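Local coordinates for envelope glycoprotein (Thogoto virus, PDB 5XEA), which drives fusion of the viral and host membranes and probably attaches the virus to its host-cell receptor, as a class III fusogen related to baculovirus gp64, at the interface of chains A and B. Sequence-based numbering; all coordinates share one arbitrary frame. Chains: chain A/B, Envelope glycoprotein.

Contact 1: the interface of chains A and B. Residues chain A 320-321, 324, 328, 331, 334-335; chain B 316, 319-320, 322-324, 326.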
# COMPACT_ATOMS: atom_id res chain seq x y z
N VAL A 320 16.68 -16.16 -49.10
CA VAL A 320 15.72 -16.97 -49.86
C VAL A 320 15.18 -16.19 -51.07
O VAL A 320 15.19 -16.69 -52.21
CB VAL A 320 14.58 -17.43 -48.94
CG1 VAL A 320 13.31 -17.73 -49.70
CG2 VAL A 320 15.03 -18.63 -48.12
N ILE A 321 14.72 -14.96 -50.83
CA ILE A 321 14.14 -14.14 -51.90
C ILE A 321 15.16 -13.89 -53.00
O ILE A 321 14.84 -13.93 -54.19
CB ILE A 321 13.62 -12.80 -51.33
CG1 ILE A 321 12.40 -13.03 -50.43
CG2 ILE A 321 13.28 -11.83 -52.46
CD1 ILE A 321 11.92 -11.76 -49.73
N ILE A 324 15.23 -16.83 -55.35
CA ILE A 324 14.10 -16.96 -56.27
C ILE A 324 14.00 -15.75 -57.17
O ILE A 324 13.54 -15.86 -58.31
CB ILE A 324 12.77 -17.16 -55.52
CG1 ILE A 324 12.96 -18.01 -54.27
CG2 ILE A 324 11.71 -17.78 -56.43
CD1 ILE A 324 12.09 -17.54 -53.12
N ASP A 328 12.71 -15.50 -60.90
CA ASP A 328 11.47 -14.74 -61.13
C ASP A 328 11.78 -13.24 -61.02
O ASP A 328 11.76 -12.67 -59.93
CB ASP A 328 10.39 -15.14 -60.12
CG ASP A 328 9.14 -14.27 -60.20
OD1 ASP A 328 8.92 -13.58 -61.22
OD2 ASP A 328 8.36 -14.29 -59.23
N LEU A 331 9.52 -10.77 -58.97
CA LEU A 331 9.22 -10.98 -57.56
C LEU A 331 9.53 -9.75 -56.72
O LEU A 331 8.69 -9.30 -55.93
CB LEU A 331 9.98 -12.20 -57.03
CG LEU A 331 9.84 -12.55 -55.55
CD1 LEU A 331 8.38 -12.77 -55.19
CD2 LEU A 331 10.65 -13.80 -55.24
N ARG A 334 6.86 -7.28 -56.96
CA ARG A 334 5.66 -7.58 -56.20
C ARG A 334 5.85 -7.30 -54.72
O ARG A 334 4.91 -6.88 -54.04
CB ARG A 334 5.24 -9.03 -56.42
CG ARG A 334 4.61 -9.28 -57.77
CD ARG A 334 3.49 -10.31 -57.62
NE ARG A 334 4.03 -11.65 -57.43
CZ ARG A 334 3.37 -12.64 -56.84
NH1 ARG A 334 2.15 -12.44 -56.35
NH2 ARG A 334 3.94 -13.83 -56.72
N LEU A 335 7.06 -7.51 -54.21
CA LEU A 335 7.32 -7.32 -52.79
C LEU A 335 7.35 -5.85 -52.39
O LEU A 335 7.10 -5.53 -51.22
CB LEU A 335 8.63 -8.00 -52.42
CG LEU A 335 8.52 -9.52 -52.47
CD1 LEU A 335 9.89 -10.17 -52.43
CD2 LEU A 335 7.68 -9.95 -51.29
N ILE B 316 4.61 -11.15 -47.29
CA ILE B 316 5.86 -11.49 -47.97
C ILE B 316 5.90 -12.97 -48.31
O ILE B 316 6.16 -13.36 -49.45
CB ILE B 316 7.06 -11.07 -47.12
CG1 ILE B 316 7.07 -9.55 -46.93
CG2 ILE B 316 8.37 -11.61 -47.73
CD1 ILE B 316 8.09 -9.06 -45.92
N THR B 319 3.58 -13.99 -51.19
CA THR B 319 4.10 -13.61 -52.51
C THR B 319 5.28 -14.48 -52.92
O THR B 319 5.43 -14.83 -54.10
CB THR B 319 4.50 -12.14 -52.51
OG1 THR B 319 3.39 -11.33 -52.08
CG2 THR B 319 4.92 -11.71 -53.91
N VAL B 320 6.15 -14.81 -51.96
CA VAL B 320 7.27 -15.69 -52.21
C VAL B 320 6.79 -17.08 -52.58
O VAL B 320 7.27 -17.69 -53.56
CB VAL B 320 8.20 -15.73 -50.99
CG1 VAL B 320 9.18 -16.90 -51.11
CG2 VAL B 320 8.94 -14.40 -50.86
N SER B 322 3.95 -17.97 -53.79
CA SER B 322 3.29 -17.89 -55.08
C SER B 322 4.28 -18.02 -56.23
O SER B 322 3.98 -18.62 -57.27
CB SER B 322 2.53 -16.57 -55.15
OG SER B 322 1.61 -16.52 -56.21
N SER B 323 5.47 -17.45 -56.06
CA SER B 323 6.49 -17.50 -57.09
C SER B 323 7.17 -18.87 -57.15
O SER B 323 7.42 -19.38 -58.24
CB SER B 323 7.49 -16.37 -56.86
OG SER B 323 8.74 -16.68 -57.42
N ILE B 324 7.43 -19.50 -56.01
CA ILE B 324 8.06 -20.82 -56.03
C ILE B 324 7.08 -21.88 -56.47
O ILE B 324 7.44 -22.83 -57.17
CB ILE B 324 8.65 -21.18 -54.65
CG1 ILE B 324 9.48 -20.04 -54.11
CG2 ILE B 324 9.51 -22.46 -54.76
CD1 ILE B 324 9.68 -20.16 -52.65
N LYS B 326 4.67 -21.85 -58.58
CA LYS B 326 4.48 -21.98 -60.02
C LYS B 326 5.50 -22.94 -60.62
O LYS B 326 5.19 -23.67 -61.57
CB LYS B 326 4.57 -20.61 -60.70
CG LYS B 326 3.41 -19.70 -60.40
CD LYS B 326 3.59 -18.34 -61.03
CE LYS B 326 2.46 -17.40 -60.64
NZ LYS B 326 2.51 -17.06 -59.19
O HOH W 1 4.01 -8.82 -51.76
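Carboxylate oxygen OD2 of A:Asp328 accepts a hydrogen bond across the interface from the hydroxyl OG of B:Ser323 at 3.0 Å, and takes it on its anti lone pair, the one turned away from the other oxygen. The site lies near the end of the coiled-coil stem of this gp64-family fusogen, where long helix 282-327 of each chain packs on its neighbour and chain A folds back through short helix 331-335. A:Asp328 follows its long helix, and CG anti to the backbone N (chi1 173°) carries the carboxylate to B:Ser323, whose small side chain probably lets the chains come close. B:Lys326 NZ, 6.5 Å from OD2 of A:Asp328, may steady that negative charge without touching it, though NZ also lies 4.3 Å from the like-charged NH2 of A:Arg334, which may offset any gain; it bonds instead to the carbonyl O of B:Ser322 in its own chain, from above the carbonyl plane.

Branched aliphatic residues fill the core between the long helices. The side chains of A:Ile324 and B:Ile324 cross at about a right angle, their CD1 tips meeting at 3.6 Å, while CD1 of A:Ile324 also touches CG1 of B:Val320. The other branch of B:Val320, CG2, rests against CG1 of A:Ile321.

On the short helix, A:Arg334 bends at chi2 and chi3 so that its guanidinium lies flat over B:Thr319, whose methyl CG2 sits 3.4 Å above the centre of one face. Threonine suits the place by its two branches: CG2 meets the cation's face, whereas OG1, beside the backbone N (chi1 -55°), binds water 1 at 2.6 Å, and that water reaches the main-chain O of A:Arg334. A:Leu335 adds CD2 against CG2 of B:Ile316.

Contact 2: the interface of chains A and B. Residues chain A 268-271; chain B 39, 148, 150, 420-421.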
# COMPACT_ATOMS: atom_id res chain seq x y z
N LEU A 268 -1.23 -14.56 11.07
CA LEU A 268 -1.54 -14.72 12.48
C LEU A 268 -1.13 -13.54 13.34
O LEU A 268 -1.75 -13.36 14.40
CB LEU A 268 -0.89 -16.04 12.96
CG LEU A 268 -1.60 -17.07 13.82
CD1 LEU A 268 -1.06 -18.44 13.52
CD2 LEU A 268 -1.28 -16.73 15.26
N PRO A 269 -0.10 -12.69 12.98
CA PRO A 269 0.15 -11.48 13.78
C PRO A 269 -1.09 -10.60 13.99
O PRO A 269 -1.13 -9.82 14.95
CB PRO A 269 1.22 -10.74 12.96
CG PRO A 269 1.99 -11.82 12.33
CD PRO A 269 1.03 -12.97 12.08
N PHE A 270 -2.10 -10.73 13.13
CA PHE A 270 -3.28 -9.89 13.19
C PHE A 270 -4.54 -10.64 13.60
O PHE A 270 -5.62 -10.03 13.64
CB PHE A 270 -3.51 -9.21 11.84
CG PHE A 270 -2.30 -8.54 11.30
CD1 PHE A 270 -1.80 -7.40 11.90
CD2 PHE A 270 -1.64 -9.05 10.20
CE1 PHE A 270 -0.67 -6.78 11.42
CE2 PHE A 270 -0.52 -8.43 9.71
CZ PHE A 270 -0.03 -7.28 10.33
N GLY A 271 -4.45 -11.93 13.93
CA GLY A 271 -5.65 -12.68 14.20
C GLY A 271 -6.48 -12.86 12.94
O GLY A 271 -5.99 -12.75 11.81
N ASN B 39 7.60 -16.15 12.25
CA ASN B 39 7.23 -15.29 13.37
C ASN B 39 8.14 -15.53 14.56
O ASN B 39 8.53 -16.67 14.84
CB ASN B 39 5.77 -15.54 13.79
CG ASN B 39 4.76 -15.03 12.77
OD1 ASN B 39 4.91 -13.92 12.23
ND2 ASN B 39 3.73 -15.82 12.51
N PRO B 148 2.51 -13.64 18.01
CA PRO B 148 3.52 -13.74 16.95
C PRO B 148 3.71 -12.40 16.26
O PRO B 148 2.74 -11.72 15.90
CB PRO B 148 2.92 -14.78 16.01
CG PRO B 148 1.46 -14.60 16.14
CD PRO B 148 1.22 -14.22 17.60
N PHE B 150 6.11 -10.63 12.98
CA PHE B 150 7.04 -10.94 11.90
C PHE B 150 8.38 -10.27 12.16
O PHE B 150 8.52 -9.39 13.03
CB PHE B 150 6.48 -10.51 10.53
CG PHE B 150 6.23 -9.01 10.39
CD1 PHE B 150 7.25 -8.15 10.01
CD2 PHE B 150 4.97 -8.49 10.61
CE1 PHE B 150 7.01 -6.79 9.88
CE2 PHE B 150 4.72 -7.15 10.47
CZ PHE B 150 5.73 -6.29 10.10
N GLU B 420 0.27 -5.04 14.37
CA GLU B 420 0.26 -6.37 14.95
C GLU B 420 -0.32 -6.35 16.36
O GLU B 420 -0.11 -5.41 17.11
CB GLU B 420 1.67 -6.94 14.98
CG GLU B 420 2.25 -7.12 13.58
CD GLU B 420 3.67 -7.53 13.65
OE1 GLU B 420 4.53 -6.65 13.91
OE2 GLU B 420 3.93 -8.74 13.48
N ASP B 421 -1.04 -7.43 16.69
CA ASP B 421 -1.69 -7.57 17.98
C ASP B 421 -0.71 -7.42 19.14
O ASP B 421 -1.02 -6.78 20.14
CB ASP B 421 -2.41 -8.91 18.06
CG ASP B 421 -3.61 -8.98 17.12
OD1 ASP B 421 -4.10 -7.91 16.67
OD2 ASP B 421 -4.09 -10.11 16.84
O HOH W 2 0.66 -9.85 16.80
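A:Pro269, in the short 3-10 turn 268-270, is central to this contact between neighbouring subunits of the gp64-family fusogen. Its ring packs against B:Asn39, B:Pro148 and B:Glu420 of chain B. The packing is tight on the ring's outer carbons: CB of A:Pro269 lies 3.4 Å from the carboxylate OE2 of B:Glu420. CG of A:Pro269 lies 3.6 Å from the amide oxygen OD1 of B:Asn39. These two oxygens border the ring carbons without bonding to them. Alongside, A:Leu268 brings its methyl CD2 crosswise onto the ring atom CG of B:Pro148, also at 3.6 Å. B:Glu420 is held in place by its own chain: extended beyond CG, it brings OE2 to the backbone N of B:Phe150, which donates at 2.9 Å to the syn lone pair. That amide may help to offset the carboxylate charge beside the apolar ring.

The main chain supplies a direct hydrogen bond across the contact. The backbone N of B:Asp421, first residue of helix 421-437, donates to the carbonyl O of A:Pro269 at 3.0 Å, almost straight (170° at H) and nearly along the C=O axis. A helix start has amide N-H groups to spare, so a carbonyl from the partner caps it well, and the helix dipole may strengthen the pull. An aspartate here also suits the helix end; its OD2 lies close to the main chain where A:Phe270 joins A:Gly271.

A:Phe270 turns its ring obliquely to B:Glu420, the ring and carboxylate planes 51° apart, and brings ring carbon CE1 against CG of B:Glu420 (3.7 Å); CB of its neighbour A:Pro269 covers one face.

The looser side is bridged by solvent: water 2 joins the amide of B:Asp421 on the carbonyl O of A:Pro269, at 2.6 Å from that oxygen, and also binds the carbonyl O of B:Pro148. Contact is loose, too, where CD of A:Pro269 comes no nearer than 4.0 Å to ND2 of B:Asn39.

Contact 1 and contact 2 lie about 70 Å apart, measured between the centres of their C-alpha atoms, and share no residue. Long helix 282-327 relates them: in chain A the turn used in contact 2 comes shortly before this helix in sequence, whereas contact 1 uses its far end and the short helix that follows. The same two chains are thus joined at both ends of the stem, by helix packing at one and by a turn set against a strand end, loops and a helix start at the other. With three copies in the assembly, repetition around the trimer would hold the elongated subunits in register.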